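Putative lipoprotein (Campylobacter jejuni subsp. jejuni, PDB 2G5G) binds heme as a cofacial pair in a dimer, with tyrosine as ligand, and probably serves in bacterial heme transport. Local coordinates at residues Leu138-Ser143 against Arg202-Val207; Asn247-Glu252 against Val261-Gly266. All coordinates share one frame; numbering follows the deposited sequence.

Contact 1 (Leu138-Ser143 against Arg202-Val207); sequences LGANLS and RRMADV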
ATOM      1  N   LEU A 138       2.391 -12.399 -23.675  1.00 24.58           N
ATOM      2  CA  LEU A 138       3.527 -11.682 -23.125  1.00 23.74           C
ATOM      3  C   LEU A 138       3.156 -11.000 -21.800  1.00 23.75           C
ATOM      4  O   LEU A 138       2.058 -10.449 -21.679  1.00 22.88           O
ATOM      5  CB  LEU A 138       4.037 -10.620 -24.127  1.00 23.82           C
ATOM      6  CG  LEU A 138       4.177 -11.001 -25.608  1.00 23.08           C
ATOM      7  CD1 LEU A 138       4.526  -9.744 -26.469  1.00 20.75           C
ATOM      8  CD2 LEU A 138       5.230 -12.133 -25.804  1.00 23.45           C
ATOM      9  N   GLY A 139       4.070 -11.041 -20.823  1.00 22.65           N
ATOM     10  CA  GLY A 139       3.953 -10.206 -19.610  1.00 22.55           C
ATOM     11  C   GLY A 139       4.411  -8.795 -19.920  1.00 22.39           C
ATOM     12  O   GLY A 139       5.504  -8.604 -20.446  1.00 22.18           O
ATOM     13  N   ALA A 140       3.549  -7.801 -19.664  1.00 22.71           N
ATOM     14  CA  ALA A 140       3.832  -6.431 -20.086  1.00 23.40           C
ATOM     15  C   ALA A 140       4.334  -5.589 -18.941  1.00 24.23           C
ATOM     16  O   ALA A 140       5.020  -4.597 -19.149  1.00 25.43           O
ATOM     17  CB  ALA A 140       2.548  -5.776 -20.721  1.00 23.16           C
ATOM     18  N   ASN A 141       4.008  -5.998 -17.721  1.00 26.10           N
ATOM     19  CA  ASN A 141       4.064  -5.098 -16.561  1.00 26.97           C
ATOM     20  C   ASN A 141       5.302  -5.255 -15.641  1.00 27.65           C
ATOM     21  O   ASN A 141       6.114  -6.185 -15.779  1.00 27.09           O
ATOM     22  CB  ASN A 141       2.787  -5.339 -15.733  1.00 27.24           C
ATOM     23  CG  ASN A 141       2.252  -4.068 -15.047  1.00 27.02           C
ATOM     24  OD1 ASN A 141       2.964  -3.086 -14.876  1.00 24.79           O
ATOM     25  ND2 ASN A 141       0.985  -4.110 -14.657  1.00 28.06           N
ATOM     26  N   LEU A 142       5.427  -4.325 -14.702  1.00 28.08           N
ATOM     27  CA  LEU A 142       6.302  -4.454 -13.529  1.00 29.28           C
ATOM     28  C   LEU A 142       5.938  -5.674 -12.671  1.00 29.60           C
ATOM     29  O   LEU A 142       4.776  -6.044 -12.603  1.00 29.38           O
ATOM     30  CB  LEU A 142       6.107  -3.224 -12.637  1.00 27.96           C
ATOM     31  CG  LEU A 142       7.091  -2.052 -12.640  1.00 30.10           C
ATOM     32  CD1 LEU A 142       7.979  -1.923 -13.876  1.00 26.09           C
ATOM     33  CD2 LEU A 142       6.340  -0.752 -12.308  1.00 25.81           C
ATOM     34  N   SER A 143       6.920  -6.264 -11.987  1.00 31.41           N
ATOM     35  CA  SER A 143       6.614  -7.244 -10.928  1.00 33.40           C
ATOM     36  C   SER A 143       6.168  -6.529  -9.630  1.00 34.74           C
ATOM     37  O   SER A 143       6.429  -5.347  -9.460  1.00 35.06           O
ATOM     38  CB  SER A 143       7.842  -8.108 -10.619  1.00 32.88           C
ATOM     39  OG  SER A 143       8.883  -7.309 -10.113  1.00 32.67           O
ATOM     40  N   ARG A 202       5.990   2.869 -18.676  1.00 21.88           N
ATOM     41  CA  ARG A 202       7.295   2.787 -19.292  1.00 22.71           C
ATOM     42  C   ARG A 202       7.650   1.336 -19.631  1.00 22.72           C
ATOM     43  O   ARG A 202       8.107   1.058 -20.736  1.00 22.27           O
ATOM     44  CB  ARG A 202       8.358   3.391 -18.363  1.00 22.09           C
ATOM     45  CG  ARG A 202       9.768   3.430 -18.941  1.00 24.70           C
ATOM     46  CD  ARG A 202       9.824   4.220 -20.247  1.00 23.30           C
ATOM     47  NE  ARG A 202       9.415   5.629 -20.130  1.00 22.70           N
ATOM     48  CZ  ARG A 202      10.240   6.625 -19.801  1.00 25.26           C
ATOM     49  NH1 ARG A 202      11.529   6.388 -19.529  1.00 26.72           N
ATOM     50  NH2 ARG A 202       9.785   7.870 -19.736  1.00 24.91           N
ATOM     51  N   ARG A 203       7.414   0.441 -18.679  1.00 22.35           N
ATOM     52  CA  ARG A 203       7.700  -0.996 -18.854  1.00 22.73           C
ATOM     53  C   ARG A 203       6.823  -1.618 -19.935  1.00 22.29           C
ATOM     54  O   ARG A 203       7.359  -2.253 -20.838  1.00 21.06           O
ATOM     55  CB  ARG A 203       7.510  -1.768 -17.543  1.00 23.02           C
ATOM     56  CG  ARG A 203       7.521  -3.315 -17.707  1.00 24.05           C
ATOM     57  CD  ARG A 203       8.861  -3.836 -18.181  1.00 24.43           C
ATOM     58  NE  ARG A 203       9.949  -3.409 -17.289  1.00 25.52           N
ATOM     59  CZ  ARG A 203      10.250  -3.981 -16.108  1.00 27.32           C
ATOM     60  NH1 ARG A 203       9.571  -5.024 -15.640  1.00 25.51           N
ATOM     61  NH2 ARG A 203      11.249  -3.488 -15.397  1.00 26.51           N
HETATM   62  N   MSE A 204       5.501  -1.441 -19.834  1.00 21.28           N
HETATM   63  CA  MSE A 204       4.587  -1.911 -20.876  1.00 22.43           C
HETATM   64  C   MSE A 204       5.004  -1.376 -22.254  1.00 21.74           C
HETATM   65  O   MSE A 204       5.024  -2.166 -23.213  1.00 20.86           O
HETATM   66  CB  MSE A 204       3.131  -1.603 -20.548  1.00 21.68           C
HETATM   67  CG  MSE A 204       2.651  -2.286 -19.223  1.00 20.58           C
HETATM   68 SE   MSE A 204       0.791  -2.332 -19.088  0.80 27.75          SE
HETATM   69  CE  MSE A 204       0.686  -0.907 -17.730  1.00 26.53           C
ATOM     70  N   ALA A 205       5.339  -0.078 -22.353  1.00 20.53           N
ATOM     71  CA  ALA A 205       5.924   0.493 -23.597  1.00 20.31           C
ATOM     72  C   ALA A 205       7.202  -0.211 -24.041  1.00 20.80           C
ATOM     73  O   ALA A 205       7.392  -0.482 -25.238  1.00 19.06           O
ATOM     74  CB  ALA A 205       6.176   1.984 -23.485  1.00 20.36           C
ATOM     75  N   ASP A 206       8.074  -0.503 -23.081  1.00 20.04           N
ATOM     76  CA  ASP A 206       9.355  -1.140 -23.372  1.00 22.42           C
ATOM     77  C   ASP A 206       9.060  -2.497 -24.036  1.00 21.92           C
ATOM     78  O   ASP A 206       9.585  -2.806 -25.104  1.00 22.22           O
ATOM     79  CB  ASP A 206      10.146  -1.265 -22.042  1.00 22.51           C
ATOM     80  CG  ASP A 206      11.619  -1.660 -22.223  1.00 26.39           C
ATOM     81  OD1 ASP A 206      12.110  -1.911 -23.337  1.00 29.90           O
ATOM     82  OD2 ASP A 206      12.305  -1.711 -21.199  1.00 27.40           O
ATOM     83  N   VAL A 207       8.146  -3.257 -23.449  1.00 22.10           N
ATOM     84  CA  VAL A 207       7.783  -4.592 -23.955  1.00 22.14           C
ATOM     85  C   VAL A 207       7.243  -4.478 -25.397  1.00 21.68           C
ATOM     86  O   VAL A 207       7.608  -5.289 -26.293  1.00 19.89           O
ATOM     87  CB  VAL A 207       6.778  -5.327 -22.997  1.00 22.65           C
ATOM     88  CG1 VAL A 207       6.217  -6.614 -23.603  1.00 22.32           C
ATOM     89  CG2 VAL A 207       7.420  -5.593 -21.600  1.00 24.64           C
TER
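Ala-140 sits over Met-204, their CA atoms 4.7 Å apart, where edge strand 138-141 runs roughly antiparallel to helix 202-207 (147° between directions) with axes 6.5 Å from each other. The Ala-140 carbonyl oxygen is the hub of the contact. It takes a bent CA-H...O contact from Met-204 CA at 3.2 Å and also touches Arg-203 CG (3.2 Å) and Val-207 CG2. Met-204, a selenomethionine, has CG anti to its own carbonyl carbon (chi1 -61°), which sets this methylene 3.8 Å from Ala-140 CB. Arg-203 CG, anti to the backbone N (chi1 169°), lies against Ala-140 O, and the chain then bends at chi2 and chi3. Its guanidinium comes under Leu-142 CD1, which stands 3.7 Å above the plane, over the centre of the group, while the two side chains cross obliquely. Glu-146 forms a salt bridge with Arg-203 NH2 and also receives the Ser-143 N-H, so a single carboxylate joins the helix to the loop. Asn-141 OD1 accepts a bent bond from the amide of the next residue, Leu-142 N, at 2.8 Å, while its ND2 bonds to Glu-83 O. The arrangement is a strand of an alpha/beta sheet packed on a covering helix, in the ChaN heme-uptake family, and here the strand end leads toward the heme site, with the Asn-141 side chain about 6 Å from a bound heme.

Contact 2 (Asn247-Glu252 against Val261-Gly266); sequences NLSYGE and VLIYKG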
ATOM      1  N   ASN A 247     -10.262   2.206 -27.413  1.00 20.30           N
ATOM      2  CA  ASN A 247     -10.709   2.250 -26.017  1.00 21.82           C
ATOM      3  C   ASN A 247     -12.129   1.726 -25.958  1.00 21.63           C
ATOM      4  O   ASN A 247     -12.953   2.053 -26.820  1.00 21.41           O
ATOM      5  CB  ASN A 247     -10.649   3.651 -25.393  1.00 20.79           C
ATOM      6  CG  ASN A 247     -10.853   3.604 -23.855  1.00 24.41           C
ATOM      7  OD1 ASN A 247     -11.527   4.447 -23.254  1.00 26.93           O
ATOM      8  ND2 ASN A 247     -10.295   2.593 -23.238  1.00 22.56           N
ATOM      9  N   LEU A 248     -12.392   0.899 -24.958  1.00 22.26           N
ATOM     10  CA  LEU A 248     -13.742   0.385 -24.684  1.00 22.90           C
ATOM     11  C   LEU A 248     -14.375   1.365 -23.686  1.00 24.46           C
ATOM     12  O   LEU A 248     -13.919   1.475 -22.549  1.00 24.47           O
ATOM     13  CB  LEU A 248     -13.649  -1.049 -24.118  1.00 23.28           C
ATOM     14  CG  LEU A 248     -12.827  -2.008 -25.008  1.00 20.82           C
ATOM     15  CD1 LEU A 248     -12.665  -3.383 -24.311  1.00 25.22           C
ATOM     16  CD2 LEU A 248     -13.418  -2.124 -26.426  1.00 21.03           C
ATOM     17  N   SER A 249     -15.367   2.129 -24.125  1.00 26.78           N
ATOM     18  CA  SER A 249     -15.818   3.258 -23.284  1.00 28.72           C
ATOM     19  C   SER A 249     -16.567   2.830 -22.032  1.00 30.24           C
ATOM     20  O   SER A 249     -17.175   1.761 -21.972  1.00 29.67           O
ATOM     21  CB  SER A 249     -16.647   4.286 -24.061  1.00 28.34           C
ATOM     22  OG  SER A 249     -17.837   3.726 -24.581  1.00 29.33           O
ATOM     23  N   TYR A 250     -16.458   3.679 -21.027  1.00 32.56           N
ATOM     24  CA  TYR A 250     -17.311   3.639 -19.845  1.00 35.09           C
ATOM     25  C   TYR A 250     -17.414   5.076 -19.324  1.00 34.92           C
ATOM     26  O   TYR A 250     -16.408   5.754 -19.175  1.00 36.22           O
ATOM     27  CB  TYR A 250     -16.740   2.718 -18.759  1.00 36.54           C
ATOM     28  CG  TYR A 250     -17.660   2.633 -17.556  1.00 39.64           C
ATOM     29  CD1 TYR A 250     -18.671   1.673 -17.490  1.00 41.99           C
ATOM     30  CD2 TYR A 250     -17.536   3.546 -16.502  1.00 41.70           C
ATOM     31  CE1 TYR A 250     -19.536   1.617 -16.384  1.00 43.12           C
ATOM     32  CE2 TYR A 250     -18.394   3.504 -15.402  1.00 43.88           C
ATOM     33  CZ  TYR A 250     -19.380   2.541 -15.353  1.00 42.70           C
ATOM     34  OH  TYR A 250     -20.222   2.509 -14.265  1.00 44.23           O
ATOM     35  N   GLY A 251     -18.622   5.539 -19.036  1.00 35.61           N
ATOM     36  CA  GLY A 251     -18.792   6.936 -18.603  1.00 34.77           C
ATOM     37  C   GLY A 251     -18.403   7.913 -19.705  1.00 33.77           C
ATOM     38  O   GLY A 251     -18.704   7.684 -20.870  1.00 33.73           O
ATOM     39  N   GLU A 252     -17.724   8.994 -19.327  1.00 33.81           N
ATOM     40  CA  GLU A 252     -17.353  10.064 -20.253  1.00 33.59           C
ATOM     41  C   GLU A 252     -16.340   9.575 -21.285  1.00 31.74           C
ATOM     42  O   GLU A 252     -15.537   8.685 -20.996  1.00 30.28           O
ATOM     43  CB  GLU A 252     -16.741  11.257 -19.502  1.00 34.92           C
ATOM     44  CG  GLU A 252     -17.666  11.952 -18.470  1.00 40.19           C
ATOM     45  CD  GLU A 252     -18.747  12.834 -19.119  1.00 47.24           C
ATOM     46  OE1 GLU A 252     -18.396  13.711 -19.947  1.00 50.43           O
ATOM     47  OE2 GLU A 252     -19.947  12.649 -18.795  1.00 50.16           O
ATOM     48  N   VAL A 261     -13.193   4.299 -30.545  1.00 19.60           N
ATOM     49  CA  VAL A 261     -13.825   4.073 -29.271  1.00 21.00           C
ATOM     50  C   VAL A 261     -15.080   3.251 -29.519  1.00 22.15           C
ATOM     51  O   VAL A 261     -15.808   3.467 -30.490  1.00 21.19           O
ATOM     52  CB  VAL A 261     -14.040   5.422 -28.453  1.00 21.79           C
ATOM     53  CG1 VAL A 261     -14.877   6.406 -29.239  1.00 22.24           C
ATOM     54  CG2 VAL A 261     -14.599   5.148 -27.055  1.00 23.33           C
ATOM     55  N   LEU A 262     -15.271   2.242 -28.675  1.00 22.75           N
ATOM     56  CA  LEU A 262     -16.487   1.451 -28.722  1.00 24.11           C
ATOM     57  C   LEU A 262     -17.442   2.041 -27.734  1.00 24.11           C
ATOM     58  O   LEU A 262     -17.081   2.280 -26.591  1.00 24.49           O
ATOM     59  CB  LEU A 262     -16.216  -0.022 -28.392  1.00 24.06           C
ATOM     60  CG  LEU A 262     -15.898  -0.832 -29.639  1.00 24.56           C
ATOM     61  CD1 LEU A 262     -14.438  -0.515 -30.028  1.00 22.95           C
ATOM     62  CD2 LEU A 262     -16.061  -2.362 -29.359  1.00 26.14           C
ATOM     63  N   ILE A 263     -18.660   2.291 -28.193  1.00 26.15           N
ATOM     64  CA  ILE A 263     -19.657   3.002 -27.393  1.00 27.80           C
ATOM     65  C   ILE A 263     -20.834   2.050 -27.245  1.00 29.22           C
ATOM     66  O   ILE A 263     -21.329   1.524 -28.241  1.00 28.60           O
ATOM     67  CB  ILE A 263     -20.109   4.328 -28.057  1.00 27.50           C
ATOM     68  CG1 ILE A 263     -18.928   5.314 -28.132  1.00 27.47           C
ATOM     69  CG2 ILE A 263     -21.279   4.962 -27.267  1.00 27.67           C
ATOM     70  CD1 ILE A 263     -19.167   6.497 -29.039  1.00 26.70           C
ATOM     71  N   TYR A 264     -21.240   1.828 -26.000  1.00 31.57           N
ATOM     72  CA  TYR A 264     -22.240   0.800 -25.671  1.00 35.26           C
ATOM     73  C   TYR A 264     -23.620   1.407 -25.384  1.00 37.93           C
ATOM     74  O   TYR A 264     -23.715   2.489 -24.815  1.00 39.15           O
ATOM     75  CB  TYR A 264     -21.770  -0.029 -24.468  1.00 34.49           C
ATOM     76  CG  TYR A 264     -20.458  -0.733 -24.700  1.00 33.55           C
ATOM     77  CD1 TYR A 264     -19.263  -0.186 -24.231  1.00 33.16           C
ATOM     78  CD2 TYR A 264     -20.408  -1.934 -25.408  1.00 33.04           C
ATOM     79  CE1 TYR A 264     -18.042  -0.812 -24.461  1.00 32.90           C
ATOM     80  CE2 TYR A 264     -19.179  -2.589 -25.640  1.00 32.71           C
ATOM     81  CZ  TYR A 264     -18.011  -2.023 -25.154  1.00 33.92           C
ATOM     82  OH  TYR A 264     -16.800  -2.647 -25.390  1.00 32.75           O
ATOM     83  N   LYS A 265     -24.671   0.699 -25.782  1.00 41.58           N
ATOM     84  CA  LYS A 265     -26.062   1.149 -25.573  1.00 44.83           C
ATOM     85  C   LYS A 265     -26.568   0.827 -24.158  1.00 46.62           C
ATOM     86  O   LYS A 265     -26.546  -0.338 -23.731  1.00 47.57           O
ATOM     87  CB  LYS A 265     -26.994   0.543 -26.628  1.00 45.16           C
ATOM     88  CG  LYS A 265     -27.094   1.335 -27.952  1.00 46.97           C
ATOM     89  CD  LYS A 265     -25.750   1.714 -28.582  1.00 47.82           C
ATOM     90  CE  LYS A 265     -25.736   1.435 -30.096  1.00 49.18           C
ATOM     91  NZ  LYS A 265     -26.900   1.996 -30.868  1.00 49.39           N
ATOM     92  N   GLY A 266     -27.008   1.858 -23.428  1.00 48.36           N
ATOM     93  CA  GLY A 266     -26.982   3.240 -23.930  1.00 49.99           C
ATOM     94  C   GLY A 266     -28.333   3.785 -24.362  1.00 50.97           C
ATOM     95  O   GLY A 266     -28.848   4.734 -23.754  1.00 51.85           O
TER
HETATM   96  O   HOH W   1     -20.338   3.445 -23.651  1.00 35.63           O
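Ser-249 grips Leu-262 O twice, through its backbone N at 3.0 Å and through OG at 2.6 Å. The hydroxyl approaches in the carbonyl plane, on a lone pair. These bonds belong to a parallel strand pair of the mixed sheet, in which Asn-247 is in register with Val-261 and Leu-248 with Leu-262. One step earlier, Leu-262 N donates to Asn-247 O at 3.0 Å, with an N-H...O angle of 165°, and Val-261 CA adds a CA-H...O contact to the same oxygen. Ser-249 OG lies between its backbone N and carbonyl carbon (chi1 62°), a torsion that lets it reach the oxygen its own amide already uses. A water donates to this OG at 2.7 Å and accepts from Tyr-264 N, linking the Ser-249 side chain to the backbone of Tyr-264 past the last direct bond.

On the sheet face carrying Leu-248 and Leu-262, these two leucines lie side by side and point the same way, CD2 to CD2 at 4.0 Å. Helix 54-73 covers this face, and its Ser-59 hydrogen-bonds to Tyr-264 OH. Val-261 points to the other face, and its CG2 meets Ser-249 CB at 3.7 Å. Tyr-264 OH lies against Leu-248 CD2. Ser-249 O lies at the edge of the Tyr-264 ring, near its plane, and is bound by His-56 from the same helix; its distance to Tyr-264 CD1 is 3.6 Å.

In the fold
Contacts 1 and 2 reach the same mixed sheet on opposite sides of the chain's centre. Their centres are 26 Å apart and their nearest atoms about 13 Å, so neither touches the other. Strand 137-141 of contact 1 is an outermost strand within the chain, whereas strands 243-248 and 260-264 of contact 2 are interior neighbours; 44-49, 214-220 and 78-82 come between. Contact 1 lies beside the heme: helix 187-210, which supplies its second segment, also carries the pocket residues Leu-189, Leu-193 and Ile-196, and helix 144-151, just after Ser-143, bears Ile-147, Thr-148 and Tyr-151. Contact 2 instead pairs the last two strands of the sheet in chain order.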